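Local coordinates for protein putative 6-phosphogluconolactonase (Neisseria gonorrhoeae, PDB 3LHI) that probably hydrolyses 6-phosphogluconolactone to 6-phosphogluconate, the second step in the oxidative stage of the pentose phosphate pathway, at residues G83-R86 with E87-K91; Q16-A19 with D20-D24; Y213-S216 with L217-N220; T110-P114 with D115-D119; L58-N62 with V63-L67. One frame throughout, in Å; residues are numbered along the deposited sequence.

Interaction 1 (G83-R86 with E87-K91); sequences GLVR and EYLLK. With EDO (1,2-ethanediol), chain C.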
loop_
_atom_site.group_PDB
_atom_site.type_symbol
_atom_site.label_atom_id
_atom_site.label_comp_id
_atom_site.label_asym_id
_atom_site.label_seq_id
_atom_site.Cartn_x
_atom_site.Cartn_y
_atom_site.Cartn_z
ATOM N N GLY A 83 12.497 2.836 -4.454
ATOM C CA GLY A 83 12.991 3.294 -5.752
ATOM C C GLY A 83 11.882 3.528 -6.768
ATOM O O GLY A 83 11.900 4.492 -7.521
ATOM N N LEU A 84 10.910 2.626 -6.767
ATOM C CA LEU A 84 9.720 2.730 -7.619
ATOM C C LEU A 84 9.060 4.063 -7.409
ATOM O O LEU A 84 8.894 4.813 -8.373
ATOM C CB LEU A 84 8.706 1.611 -7.320
ATOM C CG LEU A 84 7.397 1.707 -8.082
ATOM C CD1 LEU A 84 7.612 1.127 -9.494
ATOM C CD2 LEU A 84 6.286 0.987 -7.231
ATOM N N VAL A 85 8.675 4.335 -6.149
ATOM C CA VAL A 85 7.949 5.515 -5.784
ATOM C C VAL A 85 8.763 6.793 -6.091
ATOM O O VAL A 85 8.205 7.804 -6.558
ATOM C CB VAL A 85 7.473 5.431 -4.327
ATOM C CG1 VAL A 85 6.910 6.749 -3.826
ATOM C CG2 VAL A 85 6.427 4.314 -4.205
ATOM N N ARG A 86 10.062 6.756 -5.874
ATOM C CA ARG A 86 10.903 7.880 -6.221
ATOM C C ARG A 86 10.880 8.127 -7.731
ATOM O O ARG A 86 10.846 9.276 -8.148
ATOM C CB ARG A 86 12.303 7.677 -5.702
ATOM C CG ARG A 86 12.366 7.966 -4.209
ATOM C CD ARG A 86 13.704 7.528 -3.599
ATOM N NE ARG A 86 13.790 7.963 -2.215
ATOM C CZ ARG A 86 14.720 7.569 -1.362
ATOM N NH1 ARG A 86 15.591 6.672 -1.707
ATOM N NH2 ARG A 86 14.761 8.106 -0.138
ATOM N N GLU A 87 10.864 7.073 -8.524
ATOM C CA GLU A 87 10.909 7.218 -9.990
ATOM C C GLU A 87 9.577 7.797 -10.482
ATOM O O GLU A 87 9.581 8.651 -11.367
ATOM C CB GLU A 87 11.192 5.886 -10.665
ATOM C CG GLU A 87 11.194 5.955 -12.202
ATOM C CD GLU A 87 11.778 4.770 -12.918
ATOM O OE1 GLU A 87 12.047 3.720 -12.290
ATOM O OE2 GLU A 87 11.995 4.915 -14.137
ATOM N N TYR A 88 8.448 7.309 -9.980
ATOM C CA TYR A 88 7.181 7.584 -10.613
ATOM C C TYR A 88 6.232 8.488 -9.886
ATOM O O TYR A 88 5.325 9.015 -10.500
ATOM C CB TYR A 88 6.503 6.266 -10.972
ATOM C CG TYR A 88 7.230 5.358 -11.958
ATOM C CD1 TYR A 88 7.258 5.647 -13.311
ATOM C CD2 TYR A 88 7.824 4.175 -11.532
ATOM C CE1 TYR A 88 7.841 4.797 -14.192
ATOM C CE2 TYR A 88 8.409 3.323 -12.430
ATOM C CZ TYR A 88 8.361 3.629 -13.761
ATOM O OH TYR A 88 8.924 2.699 -14.648
ATOM N N LEU A 89 6.377 8.627 -8.568
ATOM C CA LEU A 89 5.464 9.453 -7.778
ATOM C C LEU A 89 6.094 10.733 -7.242
ATOM O O LEU A 89 5.440 11.763 -7.276
ATOM C CB LEU A 89 4.903 8.609 -6.603
ATOM C CG LEU A 89 3.896 9.360 -5.677
ATOM C CD1 LEU A 89 2.680 9.951 -6.423
ATOM C CD2 LEU A 89 3.428 8.360 -4.551
ATOM N N LEU A 90 7.309 10.656 -6.717
ATOM C CA LEU A 90 7.918 11.821 -6.048
ATOM C C LEU A 90 8.594 12.720 -7.077
ATOM O O LEU A 90 9.817 12.829 -7.150
ATOM C CB LEU A 90 8.879 11.388 -4.961
ATOM C CG LEU A 90 8.279 10.502 -3.852
ATOM C CD1 LEU A 90 9.353 10.120 -2.857
ATOM C CD2 LEU A 90 7.068 11.137 -3.154
ATOM N N LYS A 91 7.740 13.344 -7.860
ATOM C CA LYS A 91 8.099 14.167 -9.027
ATOM C C LYS A 91 6.942 15.106 -9.231
ATOM O O LYS A 91 5.868 14.967 -8.664
ATOM C CB LYS A 91 8.347 13.314 -10.258
ATOM C CG LYS A 91 7.126 12.642 -10.740
ATOM C CD LYS A 91 7.387 11.736 -11.935
ATOM C CE LYS A 91 6.012 11.336 -12.555
ATOM N NZ LYS A 91 5.993 10.044 -13.259
HETATM C C1 EDO C . 13.598 0.546 -9.638
HETATM O O1 EDO C . 13.382 -0.443 -10.693
HETATM C C2 EDO C . 12.977 1.934 -9.891
HETATM O O2 EDO C . 11.610 1.887 -10.352
#
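L84, in the conformer modelled here, lays its CD1 methyl against the Y88 ring one helical turn later, 3.7 Å from CD2, and the two side chains cross at about a right angle. L84 carries CG anti to its backbone nitrogen (chi1 175°), and chi2 near 81° then carries CD1 onward, toward Y88, although the CB bond itself leads away. Over the centre of one face of the same ring sits CG of the preceding E87, as in a CH-pi contact; Y88 OH is hydrogen-bonded to R44. E87 itself runs out extended, and its OE1 takes a hydrogen bond of 2.7 Å from O2 of a 1,2-ethanediol, probably a crystallisation additive. On the buried side V85 and L89 lie side by side and point the same way, V85 CG1 being 3.9 Å from L89 CB, while L90 brings its CG to 4.0 Å from V85 CG1. The branched, apolar residues suit this side, which packs on strand 63-71 and W99; R86 passes L90 with its methylenes and forms a salt bridge with D105 and a cation-pi contact with W99. The backbone marks the helix end: V85 O accepts both L89 N at 2.8 Å and L90 N at 3.0 Å. This is the C-terminal end of the helix in a beta-alpha-beta unit, strand 63-71, helix 81-88, strand 98-99, of a Rossmann-like fold.

Interaction 2 (Q16-A19 with D20-D24); sequences QSLA and DAVAD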
loop_
_atom_site.group_PDB
_atom_site.type_symbol
_atom_site.label_atom_id
_atom_site.label_comp_id
_atom_site.label_asym_id
_atom_site.label_seq_id
_atom_site.Cartn_x
_atom_site.Cartn_y
_atom_site.Cartn_z
ATOM N N GLN A 16 -6.464 7.869 -13.840
ATOM C CA GLN A 16 -6.835 9.238 -13.606
ATOM C C GLN A 16 -7.951 9.339 -12.576
ATOM O O GLN A 16 -7.947 10.217 -11.698
ATOM C CB GLN A 16 -7.243 9.970 -14.899
ATOM C CG GLN A 16 -7.523 11.418 -14.661
ATOM C CD GLN A 16 -6.260 12.228 -14.286
ATOM O OE1 GLN A 16 -5.251 12.180 -15.021
ATOM N NE2 GLN A 16 -6.297 12.920 -13.149
ATOM N N SER A 17 -8.923 8.438 -12.682
ATOM C CA SER A 17 -10.067 8.450 -11.788
ATOM C C SER A 17 -9.668 8.081 -10.341
ATOM O O SER A 17 -10.224 8.615 -9.391
ATOM C CB SER A 17 -11.141 7.495 -12.302
ATOM O OG SER A 17 -11.722 7.963 -13.502
ATOM N N LEU A 18 -8.703 7.181 -10.187
ATOM C CA LEU A 18 -8.145 6.855 -8.869
ATOM C C LEU A 18 -7.366 8.065 -8.349
ATOM O O LEU A 18 -7.504 8.438 -7.190
ATOM C CB LEU A 18 -7.278 5.607 -8.955
ATOM C CG LEU A 18 -6.653 5.163 -7.627
ATOM C CD1 LEU A 18 -7.678 4.958 -6.521
ATOM C CD2 LEU A 18 -5.779 3.947 -7.860
ATOM N N ALA A 19 -6.542 8.689 -9.193
ATOM C CA ALA A 19 -5.813 9.881 -8.758
ATOM C C ALA A 19 -6.775 10.978 -8.258
ATOM O O ALA A 19 -6.517 11.660 -7.269
ATOM C CB ALA A 19 -4.927 10.402 -9.889
ATOM N N ASP A 20 -7.883 11.151 -8.985
ATOM C CA ASP A 20 -8.855 12.178 -8.640
ATOM C C ASP A 20 -9.446 11.868 -7.255
ATOM O O ASP A 20 -9.562 12.753 -6.399
ATOM C CB ASP A 20 -9.974 12.260 -9.664
ATOM C CG ASP A 20 -9.530 12.795 -11.011
ATOM O OD1 ASP A 20 -8.429 13.344 -11.153
ATOM O OD2 ASP A 20 -10.364 12.598 -11.966
ATOM N N ALA A 21 -9.826 10.615 -7.023
ATOM C CA ALA A 21 -10.439 10.215 -5.757
ATOM C C ALA A 21 -9.442 10.304 -4.614
ATOM O O ALA A 21 -9.796 10.728 -3.510
ATOM C CB ALA A 21 -11.034 8.795 -5.861
ATOM N N VAL A 22 -8.195 9.876 -4.846
ATOM C CA VAL A 22 -7.179 9.944 -3.808
ATOM C C VAL A 22 -6.833 11.390 -3.467
ATOM O O VAL A 22 -6.691 11.723 -2.279
ATOM C CB VAL A 22 -5.931 9.099 -4.239
ATOM C CG1 VAL A 22 -4.727 9.449 -3.357
ATOM C CG2 VAL A 22 -6.247 7.620 -4.267
ATOM N N ALA A 23 -6.715 12.262 -4.472
ATOM C CA ALA A 23 -6.457 13.649 -4.220
ATOM C C ALA A 23 -7.583 14.269 -3.388
ATOM O O ALA A 23 -7.301 15.015 -2.441
ATOM C CB ALA A 23 -6.270 14.420 -5.535
ATOM N N ASP A 24 -8.821 13.906 -3.698
ATOM C CA ASP A 24 -9.952 14.445 -2.915
ATOM C C ASP A 24 -9.884 13.942 -1.459
ATOM O O ASP A 24 -10.133 14.699 -0.503
ATOM C CB ASP A 24 -11.279 14.054 -3.522
ATOM C CG ASP A 24 -11.618 14.851 -4.771
ATOM O OD1 ASP A 24 -10.938 15.872 -5.075
ATOM O OD2 ASP A 24 -12.577 14.403 -5.451
#
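Two torsions bring Q16 and D20 together: Q16 sets CG anti to its backbone nitrogen (chi1 -176°) and then bends at chi2, which turns the amide along the helix toward the residue four places on. D20 answers with CG beside its own nitrogen and anti to the carbonyl carbon. Q16 NE2 thereby donates to D20 OD1 at 3.0 Å, a fairly straight bond (161° at the hydrogen). The carboxylate oxygen lies in the amide plane of Q16 and is met on its syn side, with the donor standing 34° out of the carboxylate plane. Glutamine suits the place, long enough to span one turn and bearing a neutral donor. OD1 has a second, stronger partner in K56, whose ammonium forms a salt bridge with it and would probably help keep the aspartate ionised.

On another side of the helix L18 CD1 meets V22 CG2 at 3.8 Å. The backbone keeps regular i to i+4 bonds, among them V22 N to L18 O at 2.8 Å and A23 N to A19 O at 2.9 Å. Small alanines keep the helix slim where neighbours come close: A19 touches A52 of helix 47-54, and A21 touches F190 and F229. L18 and V22 pack on F49 of that helix and on F190, so helix 11-33 lies against helix 47-54 and strands 188-194 and 226-231.

Interaction 3 (Y213-S216 with L217-N220); sequences YPIS and LVLN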
loop_
_atom_site.group_PDB
_atom_site.type_symbol
_atom_site.label_atom_id
_atom_site.label_comp_id
_atom_site.label_asym_id
_atom_site.label_seq_id
_atom_site.Cartn_x
_atom_site.Cartn_y
_atom_site.Cartn_z
ATOM N N TYR A 213 -6.713 -16.223 0.832
ATOM C CA TYR A 213 -6.745 -15.007 0.009
ATOM C C TYR A 213 -6.729 -13.809 0.981
ATOM O O TYR A 213 -7.793 -13.329 1.363
ATOM C CB TYR A 213 -8.019 -14.965 -0.880
ATOM C CG TYR A 213 -8.248 -16.244 -1.645
ATOM C CD1 TYR A 213 -7.369 -16.665 -2.631
ATOM C CD2 TYR A 213 -9.285 -17.094 -1.270
ATOM C CE1 TYR A 213 -7.573 -17.890 -3.303
ATOM C CE2 TYR A 213 -9.498 -18.308 -1.915
ATOM C CZ TYR A 213 -8.628 -18.706 -2.919
ATOM O OH TYR A 213 -8.846 -19.923 -3.535
ATOM N N PRO A 214 -5.521 -13.380 1.401
ATOM C CA PRO A 214 -5.475 -12.438 2.524
ATOM C C PRO A 214 -6.262 -11.135 2.346
ATOM O O PRO A 214 -6.756 -10.586 3.345
ATOM C CB PRO A 214 -3.981 -12.214 2.725
ATOM C CG PRO A 214 -3.392 -13.498 2.383
ATOM C CD PRO A 214 -4.185 -13.946 1.149
ATOM N N ILE A 215 -6.422 -10.662 1.111
ATOM C CA ILE A 215 -7.242 -9.472 0.903
ATOM C C ILE A 215 -8.668 -9.624 1.430
ATOM O O ILE A 215 -9.303 -8.652 1.796
ATOM C CB ILE A 215 -7.226 -9.053 -0.562
ATOM C CG1 ILE A 215 -7.875 -7.685 -0.787
ATOM C CG2 ILE A 215 -8.010 -10.065 -1.448
ATOM C CD1 ILE A 215 -7.176 -6.489 -0.302
ATOM N N SER A 216 -9.137 -10.876 1.495
ATOM C CA SER A 216 -10.456 -11.158 2.046
ATOM C C SER A 216 -10.591 -10.683 3.474
ATOM O O SER A 216 -11.698 -10.403 3.917
ATOM C CB SER A 216 -10.820 -12.655 2.025
ATOM O OG SER A 216 -10.077 -13.416 2.932
ATOM N N LEU A 217 -9.494 -10.658 4.222
ATOM C CA LEU A 217 -9.544 -10.222 5.612
ATOM C C LEU A 217 -9.710 -8.713 5.750
ATOM O O LEU A 217 -10.116 -8.211 6.812
ATOM C CB LEU A 217 -8.325 -10.696 6.391
ATOM C CG LEU A 217 -8.054 -12.213 6.347
ATOM C CD1 LEU A 217 -6.820 -12.501 7.205
ATOM C CD2 LEU A 217 -9.303 -13.030 6.702
ATOM N N VAL A 218 -9.322 -7.976 4.699
ATOM C CA VAL A 218 -9.542 -6.549 4.619
ATOM C C VAL A 218 -10.949 -6.272 4.137
ATOM O O VAL A 218 -11.644 -5.474 4.747
ATOM C CB VAL A 218 -8.501 -5.903 3.687
ATOM C CG1 VAL A 218 -8.807 -4.375 3.502
ATOM C CG2 VAL A 218 -7.033 -6.164 4.146
ATOM N N LEU A 219 -11.386 -6.921 3.069
ATOM C CA LEU A 219 -12.703 -6.696 2.456
ATOM C C LEU A 219 -13.831 -6.959 3.449
ATOM O O LEU A 219 -14.853 -6.259 3.449
ATOM C CB LEU A 219 -12.884 -7.581 1.206
ATOM C CG LEU A 219 -11.952 -7.298 0.035
ATOM C CD1 LEU A 219 -12.171 -8.354 -1.070
ATOM C CD2 LEU A 219 -12.165 -5.887 -0.517
ATOM N N ASN A 220 -13.612 -7.927 4.326
ATOM C CA ASN A 220 -14.616 -8.397 5.289
ATOM C C ASN A 220 -14.436 -7.857 6.721
ATOM O O ASN A 220 -15.186 -8.219 7.643
ATOM C CB ASN A 220 -14.656 -9.953 5.244
ATOM C CG ASN A 220 -15.221 -10.489 3.909
ATOM O OD1 ASN A 220 -16.432 -10.435 3.735
ATOM N ND2 ASN A 220 -14.346 -10.967 2.948
#
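I215 lays CG1 obliquely across L219, 4.2 Å from its CG, while its CD1 approaches V218 CB at a similar distance. With CG1 anti to the backbone nitrogen (chi1 -170°) and chi2 at 70°, the end of I215 is carried forward, toward V218 and L219. Bulky aliphatic groups suit this buried helix, which is barely more than one turn long. L217 N donates to P214 O at 2.9 Å in an i to i+3 pattern, and I215 O receives both V218 N and L219 N. Proline fits at the entry: it has no N-H, which costs nothing where the first turn has no preceding carbonyl to bond.

At the exit N220 turns its amide back to S216. S216 O is gripped twice, by N220 N at 3.2 Å and by N220 ND2 at 2.9 Å; the side-chain nitrogen comes in the carbonyl plane, on a lone pair, whereas the backbone nitrogen stands above that plane. S216 OG has a hydrogen-bond partner in N210 O, ahead of the helix.

I215 and S216 rest on A205, and L219 on F202, of helix 196-206. L217 reaches F151 and I155 of helix 151-155, and V218 meets L180 and I183 of helix 180-184, so helix 215-219 is wedged among three others.

Interaction 4 (T110-P114 with D115-D119); sequences TELHP and DAVVD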
loop_
_atom_site.group_PDB
_atom_site.type_symbol
_atom_site.label_atom_id
_atom_site.label_comp_id
_atom_site.label_asym_id
_atom_site.label_seq_id
_atom_site.Cartn_x
_atom_site.Cartn_y
_atom_site.Cartn_z
ATOM N N THR A 110 24.098 -6.629 3.055
ATOM C CA THR A 110 24.604 -7.239 4.308
ATOM C C THR A 110 24.395 -6.384 5.541
ATOM O O THR A 110 24.633 -6.853 6.644
ATOM C CB THR A 110 26.078 -7.659 4.202
ATOM O OG1 THR A 110 26.893 -6.509 3.971
ATOM C CG2 THR A 110 26.236 -8.692 3.058
ATOM N N GLU A 111 23.936 -5.134 5.365
ATOM C CA GLU A 111 23.606 -4.252 6.461
ATOM C C GLU A 111 22.130 -4.246 6.823
ATOM O O GLU A 111 21.735 -3.542 7.740
ATOM C CB GLU A 111 24.029 -2.831 6.170
ATOM C CG GLU A 111 25.551 -2.711 5.948
ATOM C CD GLU A 111 26.024 -1.301 5.538
ATOM O OE1 GLU A 111 25.464 -0.666 4.610
ATOM O OE2 GLU A 111 26.973 -0.802 6.139
ATOM N N LEU A 112 21.319 -5.020 6.109
ATOM C CA LEU A 112 19.884 -4.966 6.260
ATOM C C LEU A 112 19.501 -6.282 6.904
ATOM O O LEU A 112 19.625 -7.365 6.291
ATOM C CB LEU A 112 19.196 -4.799 4.900
ATOM C CG LEU A 112 19.344 -3.409 4.279
ATOM C CD1 LEU A 112 18.790 -3.441 2.815
ATOM C CD2 LEU A 112 18.691 -2.300 5.111
ATOM N N HIS A 113 19.188 -6.216 8.171
ATOM C CA HIS A 113 18.703 -7.352 8.921
ATOM C C HIS A 113 17.253 -7.102 9.293
ATOM O O HIS A 113 16.973 -6.076 9.865
ATOM C CB HIS A 113 19.524 -7.512 10.192
ATOM C CG HIS A 113 20.990 -7.533 9.949
ATOM N ND1 HIS A 113 21.626 -8.601 9.366
ATOM C CD2 HIS A 113 21.918 -6.559 10.086
ATOM C CE1 HIS A 113 22.906 -8.313 9.220
ATOM N NE2 HIS A 113 23.108 -7.072 9.637
ATOM N N PRO A 114 16.361 -8.039 8.952
ATOM C CA PRO A 114 14.922 -7.745 9.059
ATOM C C PRO A 114 14.486 -7.182 10.419
ATOM O O PRO A 114 13.672 -6.276 10.432
ATOM C CB PRO A 114 14.262 -9.085 8.740
ATOM C CG PRO A 114 15.158 -9.710 7.752
ATOM C CD PRO A 114 16.578 -9.319 8.216
ATOM N N ASP A 115 14.986 -7.701 11.534
ATOM C CA ASP A 115 14.478 -7.238 12.830
ATOM C C ASP A 115 14.837 -5.764 13.042
ATOM O O ASP A 115 14.024 -4.954 13.526
ATOM C CB ASP A 115 15.083 -8.051 13.996
ATOM C CG ASP A 115 14.558 -9.462 14.066
ATOM O OD1 ASP A 115 13.550 -9.766 13.396
ATOM O OD2 ASP A 115 15.147 -10.255 14.844
ATOM N N ALA A 116 16.066 -5.420 12.678
ATOM C CA ALA A 116 16.552 -4.039 12.818
ATOM C C ALA A 116 15.817 -3.163 11.822
ATOM O O ALA A 116 15.526 -2.030 12.119
ATOM C CB ALA A 116 18.065 -3.980 12.585
ATOM N N VAL A 117 15.527 -3.688 10.628
ATOM C CA VAL A 117 14.787 -2.920 9.629
ATOM C C VAL A 117 13.368 -2.576 10.142
ATOM O O VAL A 117 12.903 -1.449 10.002
ATOM C CB VAL A 117 14.781 -3.653 8.275
ATOM C CG1 VAL A 117 13.767 -2.989 7.303
ATOM C CG2 VAL A 117 16.224 -3.687 7.679
ATOM N N VAL A 118 12.692 -3.560 10.704
ATOM C CA VAL A 118 11.353 -3.300 11.240
ATOM C C VAL A 118 11.412 -2.278 12.359
ATOM O O VAL A 118 10.588 -1.371 12.437
ATOM C CB VAL A 118 10.618 -4.560 11.678
ATOM C CG1 VAL A 118 9.291 -4.175 12.358
ATOM C CG2 VAL A 118 10.362 -5.440 10.471
ATOM N N ASP A 119 12.408 -2.390 13.219
ATOM C CA ASP A 119 12.534 -1.432 14.297
ATOM C C ASP A 119 12.735 -0.004 13.799
ATOM O O ASP A 119 12.099 0.925 14.304
ATOM C CB ASP A 119 13.583 -1.897 15.298
ATOM C CG ASP A 119 13.038 -3.045 16.202
ATOM O OD1 ASP A 119 11.780 -3.410 16.203
ATOM O OD2 ASP A 119 13.885 -3.582 16.911
#
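L112 and V117 make the side-chain contact across this helix start: L112 CD2 lies 3.8 Å from V117 CG2, the two side chains crossing at a slant. V117 puts CG2 anti to its carbonyl carbon and beside its backbone nitrogen, with chi1 169° placing CG1 opposite that nitrogen. V117 CG2 is therefore directed back down the helix, to 3.3 Å from H113 O as well as to the leucine. A beta-branched residue suits this place because it offers a methyl close to the main chain, whereas the longer L112 has to reach in from the loop.

The next layer is the backbone that fixes both partners. H113 holds the N-cap position, and its carbonyl oxygen accepts V117 N at 2.9 Å; P114 O accepts V118 N, also at 2.9 Å. P114 occupies the first turn, where a missing amide hydrogen costs nothing and the ring already favours a helical phi (-51°). D115, exposed to solvent, places a carboxylate near the helix start.

Further out, L112 is packed by I72, P74, V103 and K107, and P114 and V118 lean on H165 of strand 163-166. E111 OE1, on the loop side, accepts from T108 N. Chemically the contact is one small apolar patch supported by main-chain bonds at a largely exposed helix start, and the negative D115 would probably interact favourably with the positive end of the helix dipole.

Interaction 5 (L58-N62 with V63-L67); sequences LDWKN and VGITL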
loop_
_atom_site.group_PDB
_atom_site.type_symbol
_atom_site.label_atom_id
_atom_site.label_comp_id
_atom_site.label_asym_id
_atom_site.label_seq_id
_atom_site.Cartn_x
_atom_site.Cartn_y
_atom_site.Cartn_z
ATOM N N LEU A 58 -2.034 19.849 -4.881
ATOM C CA LEU A 58 -2.280 19.718 -3.451
ATOM C C LEU A 58 -1.153 20.387 -2.689
ATOM O O LEU A 58 -0.046 20.598 -3.173
ATOM C CB LEU A 58 -2.265 18.189 -3.048
ATOM C CG LEU A 58 -3.401 17.336 -3.573
ATOM C CD1 LEU A 58 -3.245 15.908 -3.199
ATOM C CD2 LEU A 58 -4.770 17.876 -3.082
ATOM N N ASP A 59 -1.393 20.616 -1.402
ATOM C CA ASP A 59 -0.360 21.156 -0.507
ATOM C C ASP A 59 0.587 20.048 -0.059
ATOM O O ASP A 59 0.646 19.597 1.115
ATOM C CB ASP A 59 -1.040 21.792 0.722
ATOM C CG ASP A 59 -0.094 22.575 1.595
ATOM O OD1 ASP A 59 1.014 22.933 1.178
ATOM O OD2 ASP A 59 -0.523 22.833 2.763
ATOM N N TRP A 60 1.361 19.554 -1.018
ATOM C CA TRP A 60 2.177 18.358 -0.792
ATOM C C TRP A 60 3.227 18.464 0.289
ATOM O O TRP A 60 3.591 17.478 0.891
ATOM C CB TRP A 60 2.826 17.938 -2.121
ATOM C CG TRP A 60 1.898 17.334 -3.114
ATOM C CD1 TRP A 60 1.481 17.891 -4.289
ATOM C CD2 TRP A 60 1.326 16.012 -3.076
ATOM N NE1 TRP A 60 0.683 17.011 -4.984
ATOM C CE2 TRP A 60 0.601 15.840 -4.280
ATOM C CE3 TRP A 60 1.424 14.937 -2.185
ATOM C CZ2 TRP A 60 -0.076 14.676 -4.572
ATOM C CZ3 TRP A 60 0.717 13.765 -2.484
ATOM C CH2 TRP A 60 0.004 13.645 -3.675
ATOM N N LYS A 61 3.713 19.679 0.568
ATOM C CA LYS A 61 4.672 19.830 1.651
ATOM C C LYS A 61 4.108 19.404 3.015
ATOM O O LYS A 61 4.894 19.119 3.929
ATOM C CB LYS A 61 5.171 21.262 1.750
ATOM C CG LYS A 61 4.124 22.242 2.186
ATOM C CD LYS A 61 4.645 23.675 2.262
ATOM C CE LYS A 61 3.704 24.641 2.985
ATOM N NZ LYS A 61 2.471 24.961 2.252
ATOM N N ASN A 62 2.780 19.378 3.135
ATOM C CA ASN A 62 2.109 18.907 4.338
ATOM C C ASN A 62 1.577 17.499 4.217
ATOM O O ASN A 62 0.734 17.090 5.019
ATOM C CB ASN A 62 1.007 19.914 4.719
ATOM C CG ASN A 62 1.611 21.155 5.381
ATOM O OD1 ASN A 62 2.500 21.042 6.234
ATOM N ND2 ASN A 62 1.202 22.326 4.935
ATOM N N VAL A 63 2.053 16.748 3.225
ATOM C CA VAL A 63 1.656 15.359 3.033
ATOM C C VAL A 63 2.883 14.491 3.198
ATOM O O VAL A 63 3.934 14.721 2.570
ATOM C CB VAL A 63 1.056 15.145 1.644
ATOM C CG1 VAL A 63 0.675 13.661 1.438
ATOM C CG2 VAL A 63 -0.141 16.067 1.435
ATOM N N GLY A 64 2.789 13.493 4.062
ATOM C CA GLY A 64 3.799 12.445 4.157
ATOM C C GLY A 64 3.407 11.313 3.246
ATOM O O GLY A 64 2.232 11.002 3.156
ATOM N N ILE A 65 4.387 10.746 2.539
ATOM C CA ILE A 65 4.150 9.597 1.674
ATOM C C ILE A 65 5.031 8.454 2.152
ATOM O O ILE A 65 6.204 8.634 2.477
ATOM C CB ILE A 65 4.447 9.909 0.164
ATOM C CG1 ILE A 65 3.542 11.036 -0.302
ATOM C CG2 ILE A 65 4.211 8.609 -0.678
ATOM C CD1 ILE A 65 3.708 11.441 -1.751
ATOM N N THR A 66 4.446 7.269 2.184
ATOM C CA THR A 66 5.146 6.075 2.574
ATOM C C THR A 66 4.565 4.885 1.810
ATOM O O THR A 66 3.771 5.029 0.885
ATOM C CB THR A 66 5.008 5.877 4.095
ATOM O OG1 THR A 66 6.011 4.939 4.557
ATOM C CG2 THR A 66 3.594 5.427 4.558
ATOM N N LEU A 67 5.024 3.706 2.200
ATOM C CA LEU A 67 4.645 2.452 1.581
ATOM C C LEU A 67 3.771 1.568 2.423
ATOM O O LEU A 67 3.952 1.526 3.645
ATOM C CB LEU A 67 5.922 1.656 1.272
ATOM C CG LEU A 67 6.913 2.299 0.352
ATOM C CD1 LEU A 67 8.259 1.563 0.320
ATOM C CD2 LEU A 67 6.320 2.381 -1.021
#
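This is a local contact at the entrance to an interior strand of the Rossmann-like sheet, where the loop after helix 47-54 makes a short 3-10 turn and runs into strand 63-71, flanked by parallel strands 36-40 and 98-99. W60 carries it. Its six-membered ring meets both V63 and I65, with W60 CE3 3.9 Å from V63 CB and W60 CZ3 3.9 Å from I65 CD1. V63 and I65 are alternate residues of the strand, so their side chains emerge on one side, and the broad indole is large enough to meet both. With CG beside the backbone nitrogen (chi1 -73°), W60 swings over the strand start, and CB of L58 lies over one ring face, offset toward the rim. W60 NE1 is satisfied by K56 O, while K93, A94 and L26 help to enclose the ring.

The turn is held by its backbone: V63 N donates to W60 O at 2.9 Å, and N62 N donates to D59 O. Past the turn the strand is hydrogen-bonded to A36 and L38 in one neighbour and V98 in another; the beta-branching of V63 and I65 favours this extended backbone. D59 ties the turn at its polar edge with both oxygens. K61 NZ, in the conformer modelled here, forms a salt bridge to D59 OD1, and N62 ND2 donates to D59 OD2 at 2.8 Å, arriving 41° out of the carboxylate plane.

Overall arrangement
Along the chain the order is interaction 2, 5, 1, 4 and 3, all within the one glucosamine-6-phosphate isomerase/6-phosphogluconolactonase family region. Interaction 5 lies on strand 63-71 with its entry loop and interaction 1 on helix 81-88 with the turn that ends it; their centres are about 13 Å apart, and they touch where L89 and L90 pack on I65 and V85 on L67. Interaction 2 reaches interaction 5 through A23 and L58, so these three form one connected region. Interaction 3 lies about 28 Å between centres from both 1 and 4, and 2 and 4 are about 34 Å apart, across the chain's centre. Interactions 1, 3, 4 and 5 lie at or near element ends; interaction 2 lies within helix 11-33.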